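Aminopeptidase YwaD (Bacillus subtilis, PDB 6HC6) hydrolyses single amino acids from the N-termini of peptides, arginine, lysine and leucine among them, as a secreted two-zinc aminopeptidase of the M28 family. Local coordinates at residues T248-S253 and N321-G326; S268-M273 and F288-A293; R107-Q112 and V199-E204. All coordinates share one frame; numbering follows the deposited sequence.

Contact 1 of 3, residues T248-S253 and N321-G326; sequences TAHYDS and NLDMVG. With ZN (zinc ion), chain D.
In the two-zinc site of this M28 peptidase, His250 and Asp323 meet on one metal, from the end of strand 244-250 and the loop just after its parallel neighbour 316-322. His250 gives NE2 to the zinc at 2.2 Å, with its ring plane turned 78° from the carboxylate of Asp323. That carboxylate chelates the metal, OD1 at 2.1 Å, while OD2 also receives a hydrogen bond from Ser371. Two waters and Asp262, which bridges to the second zinc, complete the shell. On the far side of the imidazole, ND1 donates to Asp252 OD1 at 3.0 Å, meeting it from above the carboxylate plane, and makes a second, weak bond to Asp252 O; together they limit rotation of the ring. Before the metal ligands the two strands pair directly. Leu322 N bonds to Thr248 O at 2.8 Å and 167°, and Ala249, small enough to lie close against the neighbouring strand, brings CB to 3.4 Å from Leu322 O. Asparagine offers both an acceptor and a donor: with CG anti to the backbone N (chi1 -175°), Asn321 takes the hydroxyl of Thr248 on a lone pair of OD1 (OG1 to OD1 2.8 Å), and its ND2 bonds to Asn385 OD1. A water donates to the same Asn321 OD1 at 2.8 Å and accepts a weak bond from His250 N.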
ATOM      1  N   THR A 248       0.281   7.624 -11.064  1.00 16.57           N
ATOM      2  CA  THR A 248       0.982   6.593 -10.311  1.00 17.35           C
ATOM      3  C   THR A 248       0.012   5.675  -9.577  1.00 18.46           C
ATOM      4  O   THR A 248      -1.125   6.039  -9.253  1.00 15.80           O
ATOM      5  CB  THR A 248       1.987   7.189  -9.312  1.00 16.56           C
ATOM      6  OG1 THR A 248       1.295   7.885  -8.269  1.00 18.34           O
ATOM      7  CG2 THR A 248       2.969   8.159 -10.003  1.00 17.52           C
ATOM      8  N   ALA A 249       0.500   4.469  -9.304  1.00 15.00           N
ATOM      9  CA  ALA A 249      -0.280   3.452  -8.603  1.00 13.50           C
ATOM     10  C   ALA A 249       0.676   2.368  -8.127  1.00 19.21           C
ATOM     11  O   ALA A 249       1.600   2.019  -8.853  1.00 19.99           O
ATOM     12  CB  ALA A 249      -1.329   2.847  -9.541  1.00 15.25           C
ATOM     13  N   HIS A 250       0.458   1.837  -6.929  1.00 15.38           N
ATOM     14  CA  HIS A 250       1.314   0.751  -6.458  1.00 12.84           C
ATOM     15  C   HIS A 250       0.761  -0.593  -6.908  1.00 16.61           C
ATOM     16  O   HIS A 250      -0.452  -0.799  -6.952  1.00 16.43           O
ATOM     17  CB  HIS A 250       1.504   0.804  -4.937  1.00 11.19           C
ATOM     18  CG  HIS A 250       0.321   0.361  -4.116  1.00 11.95           C
ATOM     19  ND1 HIS A 250       0.156  -0.940  -3.689  1.00 14.01           N
ATOM     20  CD2 HIS A 250      -0.679   1.070  -3.536  1.00 15.74           C
ATOM     21  CE1 HIS A 250      -0.935  -1.035  -2.948  1.00 14.84           C
ATOM     22  NE2 HIS A 250      -1.446   0.179  -2.807  1.00 11.62           N
ATOM     23  N   TYR A 251       1.660  -1.512  -7.251  1.00 13.88           N
ATOM     24  CA  TYR A 251       1.234  -2.782  -7.819  1.00 15.84           C
ATOM     25  C   TYR A 251       1.531  -3.952  -6.889  1.00 15.02           C
ATOM     26  O   TYR A 251       1.286  -5.107  -7.267  1.00 18.80           O
ATOM     27  CB  TYR A 251       1.870  -2.990  -9.201  1.00 15.11           C
ATOM     28  CG  TYR A 251       3.362  -3.226  -9.185  1.00 15.30           C
ATOM     29  CD1 TYR A 251       4.257  -2.167  -9.101  1.00 14.02           C
ATOM     30  CD2 TYR A 251       3.871  -4.501  -9.282  1.00 18.53           C
ATOM     31  CE1 TYR A 251       5.624  -2.381  -9.067  1.00 15.77           C
ATOM     32  CE2 TYR A 251       5.246  -4.736  -9.271  1.00 22.49           C
ATOM     33  CZ  TYR A 251       6.111  -3.669  -9.159  1.00 19.69           C
ATOM     34  OH  TYR A 251       7.471  -3.870  -9.141  1.00 22.06           O
ATOM     35  N   ASP A 252       2.004  -3.686  -5.670  1.00 15.91           N
ATOM     36  CA  ASP A 252       2.142  -4.763  -4.694  1.00 17.94           C
ATOM     37  C   ASP A 252       0.882  -4.879  -3.842  1.00 20.46           C
ATOM     38  O   ASP A 252       0.028  -3.993  -3.830  1.00 16.52           O
ATOM     39  CB  ASP A 252       3.365  -4.549  -3.809  1.00 15.44           C
ATOM     40  CG  ASP A 252       3.232  -3.338  -2.897  1.00 17.46           C
ATOM     41  OD1 ASP A 252       2.833  -2.259  -3.400  1.00 16.84           O
ATOM     42  OD2 ASP A 252       3.554  -3.460  -1.693  1.00 16.36           O
ATOM     43  N   SER A 253       0.768  -6.001  -3.129  1.00 15.57           N
ATOM     44  CA  SER A 253      -0.354  -6.231  -2.221  1.00 15.48           C
ATOM     45  C   SER A 253       0.171  -6.869  -0.943  1.00 17.56           C
ATOM     46  O   SER A 253       1.322  -7.304  -0.876  1.00 17.65           O
ATOM     47  CB  SER A 253      -1.439  -7.109  -2.857  1.00 19.77           C
ATOM     48  OG  SER A 253      -1.001  -8.447  -2.972  1.00 20.46           O
ATOM     49  N   ASN A 321      -2.297  10.078  -7.914  1.00 18.14           N
ATOM     50  CA  ASN A 321      -2.057   8.720  -7.442  1.00 18.55           C
ATOM     51  C   ASN A 321      -3.389   7.984  -7.341  1.00 16.56           C
ATOM     52  O   ASN A 321      -4.357   8.520  -6.798  1.00 18.81           O
ATOM     53  CB  ASN A 321      -1.338   8.720  -6.088  1.00 15.11           C
ATOM     54  CG  ASN A 321      -0.961   7.312  -5.631  1.00 16.94           C
ATOM     55  OD1 ASN A 321      -0.072   6.681  -6.201  1.00 17.03           O
ATOM     56  ND2 ASN A 321      -1.636   6.819  -4.613  1.00 16.64           N
ATOM     57  N   LEU A 322      -3.434   6.760  -7.875  1.00 18.51           N
ATOM     58  CA  LEU A 322      -4.643   5.937  -7.905  1.00 20.98           C
ATOM     59  C   LEU A 322      -4.457   4.734  -6.988  1.00 16.40           C
ATOM     60  O   LEU A 322      -3.592   3.894  -7.243  1.00 17.39           O
ATOM     61  CB  LEU A 322      -4.921   5.466  -9.332  1.00 15.71           C
ATOM     62  CG  LEU A 322      -4.831   6.616 -10.342  1.00 26.77           C
ATOM     63  CD1 LEU A 322      -4.880   6.110 -11.768  1.00 33.61           C
ATOM     64  CD2 LEU A 322      -5.967   7.567 -10.076  1.00 32.30           C
ATOM     65  N   ASP A 323      -5.270   4.631  -5.937  1.00 15.53           N
ATOM     66  CA  ASP A 323      -5.112   3.526  -4.986  1.00 16.20           C
ATOM     67  C   ASP A 323      -6.490   3.187  -4.436  1.00 23.43           C
ATOM     68  O   ASP A 323      -7.018   3.931  -3.607  1.00 22.15           O
ATOM     69  CB  ASP A 323      -4.128   3.904  -3.866  1.00 19.39           C
ATOM     70  CG  ASP A 323      -3.726   2.727  -2.974  1.00 17.72           C
ATOM     71  OD1 ASP A 323      -4.297   1.641  -3.088  1.00 16.72           O
ATOM     72  OD2 ASP A 323      -2.807   2.885  -2.131  1.00 18.87           O
ATOM     73  N   MET A 324      -7.039   2.088  -4.907  1.00 16.02           N
ATOM     74  CA  MET A 324      -8.337   1.549  -4.515  1.00 15.42           C
ATOM     75  C   MET A 324      -9.468   2.263  -5.235  1.00 20.44           C
ATOM     76  O   MET A 324     -10.218   2.947  -4.644  1.00 21.47           O
ATOM     77  CB  MET A 324      -8.498   1.518  -2.993  1.00 16.38           C
ATOM     78  CG  MET A 324      -7.679   0.444  -2.337  1.00 19.47           C
ATOM     79  SD  MET A 324      -7.587   0.413  -0.549  1.00 22.10           S
ATOM     80  CE  MET A 324      -9.296   0.106  -0.150  1.00 50.49           C
ATOM     81  N   VAL A 325      -9.554   1.993  -6.507  1.00 17.73           N
ATOM     82  CA  VAL A 325     -10.508   2.728  -7.319  1.00 17.56           C
ATOM     83  C   VAL A 325     -11.501   1.798  -8.013  1.00 22.04           C
ATOM     84  O   VAL A 325     -12.127   2.193  -8.976  1.00 20.68           O
ATOM     85  CB  VAL A 325      -9.781   3.619  -8.345  1.00 18.93           C
ATOM     86  CG1 VAL A 325      -9.113   4.799  -7.640  1.00 19.88           C
ATOM     87  CG2 VAL A 325      -8.763   2.800  -9.144  1.00 18.27           C
ATOM     88  N   GLY A 326     -11.679   0.573  -7.521  1.00 19.32           N
ATOM     89  CA  GLY A 326     -12.622  -0.300  -8.194  1.00 22.42           C
ATOM     90  C   GLY A 326     -13.519  -1.188  -7.353  1.00 22.19           C
ATOM     91  O   GLY A 326     -14.067  -2.164  -7.879  1.00 23.29           O
TER
HETATM   92 ZN    ZN D 501      -3.123   0.768  -1.576  1.00 19.43          ZN
HETATM   93  O   HOH W   1      -0.241   4.057  -5.141  1.00 19.21           O
HETATM   94  O   HOH W   2      -4.191   1.515  -0.062  1.00 22.27           O
HETATM   95  O   HOH W   3      -2.027   0.169   0.071  1.00 18.72           O

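Contact 2 of 3, residues S268-M273 and F288-A293; sequences SVMLEM and FIAFGA
The ring of Phe288 comes obliquely against helix 260-277 near Met270 and Met273, its CD2 lying 4.0 Å from Met270 O and its CE2 4.3 Å from Met273 C. A second ring, that of Phe291, has Ile289 CG2 on one face, 3.5 Å above the ring plane and offset toward the rim, and also touches Thr248 of the neighbouring strand. Helix and strand belong to a beta-alpha-beta unit, in which strand 244-250 leads through the helix to strand 285-291. The helix thus runs back over the sheet nearly antiparallel to the second strand, with the short axes 160° apart and 9.0 Å at closest approach. Within that layer Met270 and Phe288 carry most of the contact. Met270 CG is anti to the backbone N (chi1 178°), and the chain then bends at chi2, which places SD, and at chi3, which places CE. The sulfur makes a Met-aromatic contact with Phe288, 5.5 Å from the ring centroid to SD and 71° off the ring normal, while SD touches Phe288 CB at 3.8 Å. Methionine suits this place because the flexible thioether can bend to meet both Phe288 CB and Ala290 CB, while the broad phenylalanine ring lies beside the helix backbone at an oblique angle. Phe288 and Met273 both reach Val247 on the neighbouring strand, and Met273 also packs against Val422 and Val426 of helix 412-430, tying a second helix to this face. No hydrogen bond joins the two segments. The small Ala290 lets the methionine terminus come close: Met270 CE is 3.9 Å from Ala290 CB and 3.6 Å from Ile289 O.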
ATOM      1  N   SER A 268      -4.334  -0.818 -12.822  1.00 20.21           N
ATOM      2  CA  SER A 268      -5.040  -1.062 -14.073  1.00 21.25           C
ATOM      3  C   SER A 268      -5.611   0.226 -14.656  1.00 21.86           C
ATOM      4  O   SER A 268      -5.595   0.419 -15.876  1.00 20.12           O
ATOM      5  CB  SER A 268      -6.144  -2.096 -13.837  1.00 19.82           C
ATOM      6  OG  SER A 268      -7.246  -1.518 -13.153  1.00 25.83           O
ATOM      7  N   VAL A 269      -6.129   1.120 -13.806  1.00 20.18           N
ATOM      8  CA  VAL A 269      -6.667   2.385 -14.304  1.00 18.06           C
ATOM      9  C   VAL A 269      -5.538   3.280 -14.806  1.00 18.12           C
ATOM     10  O   VAL A 269      -5.679   3.993 -15.810  1.00 21.40           O
ATOM     11  CB  VAL A 269      -7.484   3.074 -13.201  1.00 21.90           C
ATOM     12  CG1 VAL A 269      -7.929   4.455 -13.647  1.00 20.11           C
ATOM     13  CG2 VAL A 269      -8.693   2.209 -12.817  1.00 23.72           C
ATOM     14  N   MET A 270      -4.410   3.270 -14.106  1.00 18.46           N
ATOM     15  CA  MET A 270      -3.245   4.003 -14.583  1.00 18.67           C
ATOM     16  C   MET A 270      -2.836   3.531 -15.979  1.00 21.12           C
ATOM     17  O   MET A 270      -2.554   4.350 -16.863  1.00 22.44           O
ATOM     18  CB  MET A 270      -2.103   3.833 -13.581  1.00 20.18           C
ATOM     19  CG  MET A 270      -0.795   4.521 -14.000  1.00 22.19           C
ATOM     20  SD  MET A 270       0.255   3.420 -14.967  1.00 24.65           S
ATOM     21  CE  MET A 270       0.844   2.280 -13.701  1.00 20.07           C
ATOM     22  N   LEU A 271      -2.807   2.217 -16.204  1.00 22.43           N
ATOM     23  CA  LEU A 271      -2.360   1.714 -17.504  1.00 19.28           C
ATOM     24  C   LEU A 271      -3.365   2.037 -18.598  1.00 22.60           C
ATOM     25  O   LEU A 271      -2.981   2.381 -19.722  1.00 22.98           O
ATOM     26  CB  LEU A 271      -2.111   0.206 -17.426  1.00 18.69           C
ATOM     27  CG  LEU A 271      -0.854  -0.149 -16.656  1.00 20.51           C
ATOM     28  CD1 LEU A 271      -0.802  -1.653 -16.382  1.00 18.99           C
ATOM     29  CD2 LEU A 271       0.390   0.297 -17.452  1.00 24.03           C
ATOM     30  N   GLU A 272      -4.660   1.934 -18.295  1.00 22.35           N
ATOM     31  CA  GLU A 272      -5.651   2.279 -19.307  1.00 22.87           C
ATOM     32  C   GLU A 272      -5.653   3.774 -19.587  1.00 26.10           C
ATOM     33  O   GLU A 272      -5.865   4.193 -20.733  1.00 27.17           O
ATOM     34  CB  GLU A 272      -7.039   1.803 -18.874  1.00 24.58           C
ATOM     35  CG  GLU A 272      -8.165   2.257 -19.784  1.00 23.32           C
ATOM     36  CD  GLU A 272      -8.121   1.638 -21.180  1.00 24.86           C
ATOM     37  OE1 GLU A 272      -7.211   0.831 -21.484  1.00 28.57           O
ATOM     38  OE2 GLU A 272      -9.004   1.972 -21.982  1.00 28.43           O
ATOM     39  N   MET A 273      -5.396   4.601 -18.572  1.00 21.75           N
ATOM     40  CA  MET A 273      -5.271   6.027 -18.853  1.00 24.86           C
ATOM     41  C   MET A 273      -4.084   6.291 -19.768  1.00 23.67           C
ATOM     42  O   MET A 273      -4.168   7.120 -20.684  1.00 23.96           O
ATOM     43  CB  MET A 273      -5.135   6.829 -17.560  1.00 27.83           C
ATOM     44  CG  MET A 273      -5.174   8.338 -17.798  1.00 31.90           C
ATOM     45  SD  MET A 273      -4.558   9.252 -16.368  1.00 32.84           S
ATOM     46  CE  MET A 273      -5.364   8.320 -15.025  1.00 23.71           C
ATOM     47  N   PHE A 288       4.080   7.724 -16.189  1.00 21.31           N
ATOM     48  CA  PHE A 288       3.187   6.736 -15.595  1.00 17.84           C
ATOM     49  C   PHE A 288       4.033   5.776 -14.780  1.00 18.72           C
ATOM     50  O   PHE A 288       4.980   5.176 -15.301  1.00 20.72           O
ATOM     51  CB  PHE A 288       2.402   5.985 -16.663  1.00 19.17           C
ATOM     52  CG  PHE A 288       1.569   6.869 -17.530  1.00 19.34           C
ATOM     53  CD1 PHE A 288       2.101   7.430 -18.683  1.00 23.21           C
ATOM     54  CD2 PHE A 288       0.262   7.173 -17.180  1.00 19.83           C
ATOM     55  CE1 PHE A 288       1.336   8.256 -19.496  1.00 24.33           C
ATOM     56  CE2 PHE A 288      -0.506   8.010 -17.989  1.00 20.54           C
ATOM     57  CZ  PHE A 288       0.035   8.543 -19.148  1.00 25.08           C
ATOM     58  N   ILE A 289       3.734   5.649 -13.497  1.00 16.69           N
ATOM     59  CA  ILE A 289       4.600   4.855 -12.641  1.00 15.48           C
ATOM     60  C   ILE A 289       3.780   3.818 -11.902  1.00 17.85           C
ATOM     61  O   ILE A 289       2.767   4.149 -11.269  1.00 19.66           O
ATOM     62  CB  ILE A 289       5.379   5.718 -11.640  1.00 16.14           C
ATOM     63  CG1 ILE A 289       5.995   6.909 -12.366  1.00 22.19           C
ATOM     64  CG2 ILE A 289       6.411   4.839 -10.965  1.00 19.66           C
ATOM     65  CD1 ILE A 289       6.921   7.721 -11.509  1.00 24.18           C
ATOM     66  N   ALA A 290       4.242   2.575 -11.961  1.00 17.09           N
ATOM     67  CA  ALA A 290       3.792   1.505 -11.086  1.00 15.65           C
ATOM     68  C   ALA A 290       4.835   1.358  -9.977  1.00 16.83           C
ATOM     69  O   ALA A 290       5.980   0.970 -10.241  1.00 20.24           O
ATOM     70  CB  ALA A 290       3.612   0.206 -11.876  1.00 22.62           C
ATOM     71  N   PHE A 291       4.446   1.690  -8.739  1.00 15.13           N
ATOM     72  CA  PHE A 291       5.359   1.680  -7.606  1.00 16.48           C
ATOM     73  C   PHE A 291       5.373   0.312  -6.946  1.00 16.85           C
ATOM     74  O   PHE A 291       4.317  -0.236  -6.640  1.00 17.48           O
ATOM     75  CB  PHE A 291       4.947   2.718  -6.561  1.00 16.05           C
ATOM     76  CG  PHE A 291       5.260   4.133  -6.951  1.00 16.73           C
ATOM     77  CD1 PHE A 291       6.557   4.515  -7.263  1.00 19.06           C
ATOM     78  CD2 PHE A 291       4.255   5.083  -6.973  1.00 16.24           C
ATOM     79  CE1 PHE A 291       6.834   5.829  -7.635  1.00 17.10           C
ATOM     80  CE2 PHE A 291       4.529   6.391  -7.324  1.00 17.12           C
ATOM     81  CZ  PHE A 291       5.820   6.762  -7.655  1.00 18.84           C
ATOM     82  N   GLY A 292       6.562  -0.213  -6.670  1.00 18.45           N
ATOM     83  CA  GLY A 292       6.640  -1.429  -5.888  1.00 16.75           C
ATOM     84  C   GLY A 292       6.674  -1.138  -4.398  1.00 17.14           C
ATOM     85  O   GLY A 292       6.907  -0.015  -3.974  1.00 15.99           O
ATOM     86  N   ALA A 293       6.413  -2.171  -3.598  1.00 16.58           N
ATOM     87  CA  ALA A 293       6.686  -2.137  -2.153  1.00 19.45           C
ATOM     88  C   ALA A 293       5.988  -0.981  -1.431  1.00 18.00           C
ATOM     89  O   ALA A 293       6.496  -0.452  -0.441  1.00 17.11           O
ATOM     90  CB  ALA A 293       8.195  -2.083  -1.872  1.00 17.79           C
TER

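Contact 3 of 3, residues R107-Q112 and V199-E204; sequences RDILLQ and VGIKKE
Ile109 and Ile201 pack their CG2 methyls together, 3.8 Å from Ile109 CG2 to Ile201 CG2, at the apolar centre of this contact. In Ile201, CG1 lies between the backbone N and the carbonyl carbon (chi1 66°), which leaves CG2 anti to the carbonyl carbon; the same methyl also touches Leu111, whose CB lies 4.0 Å from Ile201 CG2. Further along, Leu111 and Val199 cross obliquely, with Leu111 CD1 3.9 Å from Val199 CG1. Beta-branched isoleucine and valine suit strands and present short, stiff methyls, while the longer leucine reaches across to Val199. Leu102, Leu217, Leu219 and Leu209 close around this group, joining strands 97-104 and 214-222 and helix 203-209 to one apolar interior in the PA-domain region. Outside it, strands 107-113 and 198-201 pair antiparallel. Gln112 and Gly200 form a hydrogen-bonded pair: Gln112 N donates to Gly200 O at 3.0 Å and 161°, and Gly200 N returns a bond to Gln112 O at 2.8 Å and 164°. Toward Leu110 and Lys202, the latter at the N-cap of a helix, direct pairing gives way. A water links the two chains, donating to Leu110 O at 2.7 Å and accepting from Lys202 N at 2.8 Å. At the exposed edge the extended chain of Arg107 brings NH2 to 4.0 Å from Glu204 O, and Arg107 NH2 forms a salt bridge with Asp205 OD1. The chemistry is therefore graded: dispersion between methyls holds the interior, two nearly straight bonds fix the register at Gly200, and water satisfies backbone groups before a charged, exposed edge.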
ATOM      1  N   ARG A 107      -0.736 -26.901  19.472  1.00 33.44           N
ATOM      2  CA  ARG A 107      -1.563 -26.110  18.570  1.00 35.07           C
ATOM      3  C   ARG A 107      -0.648 -25.291  17.673  1.00 30.13           C
ATOM      4  O   ARG A 107       0.198 -24.538  18.163  1.00 31.70           O
ATOM      5  CB  ARG A 107      -2.506 -25.211  19.368  1.00 35.38           C
ATOM      6  CG  ARG A 107      -3.355 -24.239  18.564  1.00 49.57           C
ATOM      7  CD  ARG A 107      -3.968 -23.203  19.513  1.00 59.60           C
ATOM      8  NE  ARG A 107      -5.001 -22.367  18.900  1.00 62.21           N
ATOM      9  CZ  ARG A 107      -6.307 -22.514  19.110  1.00 61.53           C
ATOM     10  NH1 ARG A 107      -6.749 -23.476  19.910  1.00 57.72           N
ATOM     11  NH2 ARG A 107      -7.172 -21.702  18.520  1.00 62.21           N
ATOM     12  N   ASP A 108      -0.801 -25.448  16.363  1.00 30.33           N
ATOM     13  CA  ASP A 108      -0.067 -24.624  15.419  1.00 29.04           C
ATOM     14  C   ASP A 108      -0.881 -23.374  15.119  1.00 32.72           C
ATOM     15  O   ASP A 108      -2.103 -23.438  14.962  1.00 35.61           O
ATOM     16  CB  ASP A 108       0.236 -25.397  14.136  1.00 36.35           C
ATOM     17  CG  ASP A 108       1.168 -26.582  14.374  1.00 48.73           C
ATOM     18  OD1 ASP A 108       2.122 -26.472  15.177  1.00 42.67           O
ATOM     19  OD2 ASP A 108       0.948 -27.634  13.753  1.00 53.06           O
ATOM     20  N   ILE A 109      -0.202 -22.229  15.088  1.00 24.97           N
ATOM     21  CA  ILE A 109      -0.860 -20.930  15.001  1.00 22.69           C
ATOM     22  C   ILE A 109      -0.279 -20.166  13.825  1.00 30.42           C
ATOM     23  O   ILE A 109       0.932 -19.917  13.779  1.00 30.56           O
ATOM     24  CB  ILE A 109      -0.701 -20.123  16.304  1.00 26.61           C
ATOM     25  CG1 ILE A 109      -1.222 -20.935  17.484  1.00 25.21           C
ATOM     26  CG2 ILE A 109      -1.404 -18.762  16.194  1.00 30.46           C
ATOM     27  CD1 ILE A 109      -0.941 -20.307  18.807  1.00 26.52           C
ATOM     28  N   LEU A 110      -1.136 -19.797  12.880  1.00 28.39           N
ATOM     29  CA  LEU A 110      -0.720 -18.973  11.755  1.00 25.61           C
ATOM     30  C   LEU A 110      -0.312 -17.586  12.229  1.00 25.85           C
ATOM     31  O   LEU A 110      -0.955 -17.002  13.104  1.00 28.10           O
ATOM     32  CB  LEU A 110      -1.860 -18.850  10.752  1.00 23.18           C
ATOM     33  CG  LEU A 110      -2.281 -20.145  10.075  1.00 33.13           C
ATOM     34  CD1 LEU A 110      -3.304 -19.841   8.982  1.00 39.46           C
ATOM     35  CD2 LEU A 110      -1.062 -20.834   9.504  1.00 36.43           C
ATOM     36  N   LEU A 111       0.750 -17.046  11.633  1.00 23.54           N
ATOM     37  CA  LEU A 111       1.284 -15.772  12.074  1.00 22.11           C
ATOM     38  C   LEU A 111       1.670 -14.924  10.876  1.00 24.70           C
ATOM     39  O   LEU A 111       1.858 -15.422   9.763  1.00 24.92           O
ATOM     40  CB  LEU A 111       2.502 -15.962  12.998  1.00 20.93           C
ATOM     41  CG  LEU A 111       3.802 -16.507  12.388  1.00 25.44           C
ATOM     42  CD1 LEU A 111       4.682 -15.404  11.784  1.00 26.65           C
ATOM     43  CD2 LEU A 111       4.601 -17.249  13.438  1.00 22.51           C
ATOM     44  N   GLN A 112       1.797 -13.627  11.126  1.00 19.16           N
ATOM     45  CA  GLN A 112       2.440 -12.714  10.190  1.00 22.89           C
ATOM     46  C   GLN A 112       3.503 -11.964  10.967  1.00 25.91           C
ATOM     47  O   GLN A 112       3.199 -11.344  11.992  1.00 27.83           O
ATOM     48  CB  GLN A 112       1.435 -11.742   9.566  1.00 29.54           C
ATOM     49  CG  GLN A 112       0.756 -12.296   8.338  1.00 37.60           C
ATOM     50  CD  GLN A 112       1.503 -11.920   7.081  1.00 51.32           C
ATOM     51  OE1 GLN A 112       1.364 -10.805   6.585  1.00 60.76           O
ATOM     52  NE2 GLN A 112       2.324 -12.836   6.575  1.00 51.92           N
ATOM     53  N   VAL A 199       5.400 -10.891  16.106  1.00 23.62           N
ATOM     54  CA  VAL A 199       4.469 -11.549  15.194  1.00 22.04           C
ATOM     55  C   VAL A 199       3.039 -11.207  15.587  1.00 25.49           C
ATOM     56  O   VAL A 199       2.743 -10.892  16.742  1.00 25.56           O
ATOM     57  CB  VAL A 199       4.650 -13.090  15.142  1.00 23.63           C
ATOM     58  CG1 VAL A 199       6.104 -13.469  14.817  1.00 23.29           C
ATOM     59  CG2 VAL A 199       4.155 -13.753  16.434  1.00 22.35           C
ATOM     60  N   GLY A 200       2.151 -11.263  14.608  1.00 23.05           N
ATOM     61  CA  GLY A 200       0.731 -11.038  14.836  1.00 23.35           C
ATOM     62  C   GLY A 200      -0.036 -12.310  14.538  1.00 24.16           C
ATOM     63  O   GLY A 200       0.314 -13.050  13.618  1.00 24.43           O
ATOM     64  N   ILE A 201      -1.061 -12.581  15.343  1.00 21.08           N
ATOM     65  CA  ILE A 201      -1.867 -13.785  15.187  1.00 19.52           C
ATOM     66  C   ILE A 201      -3.335 -13.415  15.330  1.00 23.80           C
ATOM     67  O   ILE A 201      -3.688 -12.307  15.743  1.00 23.08           O
ATOM     68  CB  ILE A 201      -1.488 -14.884  16.201  1.00 25.23           C
ATOM     69  CG1 ILE A 201      -1.835 -14.427  17.621  1.00 24.59           C
ATOM     70  CG2 ILE A 201      -0.003 -15.246  16.071  1.00 20.42           C
ATOM     71  CD1 ILE A 201      -1.582 -15.487  18.690  1.00 26.00           C
ATOM     72  N   LYS A 202      -4.189 -14.377  14.996  1.00 24.66           N
ATOM     73  CA  LYS A 202      -5.628 -14.191  15.044  1.00 26.74           C
ATOM     74  C   LYS A 202      -6.128 -14.093  16.481  1.00 29.06           C
ATOM     75  O   LYS A 202      -5.511 -14.598  17.425  1.00 25.94           O
ATOM     76  CB  LYS A 202      -6.335 -15.352  14.345  1.00 26.56           C
ATOM     77  CG  LYS A 202      -6.178 -15.321  12.828  1.00 26.48           C
ATOM     78  CD  LYS A 202      -7.235 -16.191  12.205  1.00 36.20           C
ATOM     79  CE  LYS A 202      -6.679 -17.504  11.717  1.00 48.39           C
ATOM     80  NZ  LYS A 202      -7.337 -17.872  10.426  1.00 55.37           N
ATOM     81  N   LYS A 203      -7.296 -13.459  16.614  1.00 28.71           N
ATOM     82  CA  LYS A 203      -7.913 -13.213  17.916  1.00 28.12           C
ATOM     83  C   LYS A 203      -8.129 -14.506  18.700  1.00 31.45           C
ATOM     84  O   LYS A 203      -7.701 -14.627  19.858  1.00 30.18           O
ATOM     85  CB  LYS A 203      -9.240 -12.486  17.700  1.00 36.09           C
ATOM     86  CG  LYS A 203     -10.063 -12.236  18.949  1.00 37.24           C
ATOM     87  CD  LYS A 203     -11.461 -11.784  18.573  1.00 38.87           C
ATOM     88  CE  LYS A 203     -12.301 -11.467  19.802  1.00 53.56           C
ATOM     89  NZ  LYS A 203     -11.974 -10.121  20.346  1.00 58.73           N
ATOM     90  N   GLU A 204      -8.793 -15.487  18.088  1.00 30.70           N
ATOM     91  CA  GLU A 204      -9.114 -16.707  18.827  1.00 34.69           C
ATOM     92  C   GLU A 204      -7.855 -17.474  19.213  1.00 33.94           C
ATOM     93  O   GLU A 204      -7.830 -18.157  20.245  1.00 34.37           O
ATOM     94  CB  GLU A 204     -10.060 -17.592  18.013  1.00 42.46           C
ATOM     95  CG  GLU A 204      -9.466 -18.153  16.730  1.00 48.48           C
ATOM     96  CD  GLU A 204      -9.669 -17.239  15.537  1.00 53.09           C
ATOM     97  OE1 GLU A 204      -9.974 -16.041  15.745  1.00 42.72           O
ATOM     98  OE2 GLU A 204      -9.524 -17.726  14.393  1.00 51.84           O
TER
HETATM   99  O   HOH W   4      -3.510 -16.787  13.835  1.00 27.48           O

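Contacts 1 and 2 share one sheet through their strands, their centres 7 Å apart, and contact 2 is nested within the chain loop that contact 1 closes. Strand 285-291 lies beside strand 244-250, where probable hydrogen bonds run from Phe291 N to Ala249 O (2.9 Å) and from Tyr251 N to Phe291 O (3.0 Å). Contact 1 supplies two zinc ligands, His250 and Asp323; contact 2 supplies none, the side chain of Ala290 lying about 12 Å from a zinc. Contact 3, in the separate sheet of the PA-domain region, has its centre about 28 Å from that of contact 1, yet its Gln112 side chain comes within about 9 Å of those of the zinc ligands Glu295 and His401.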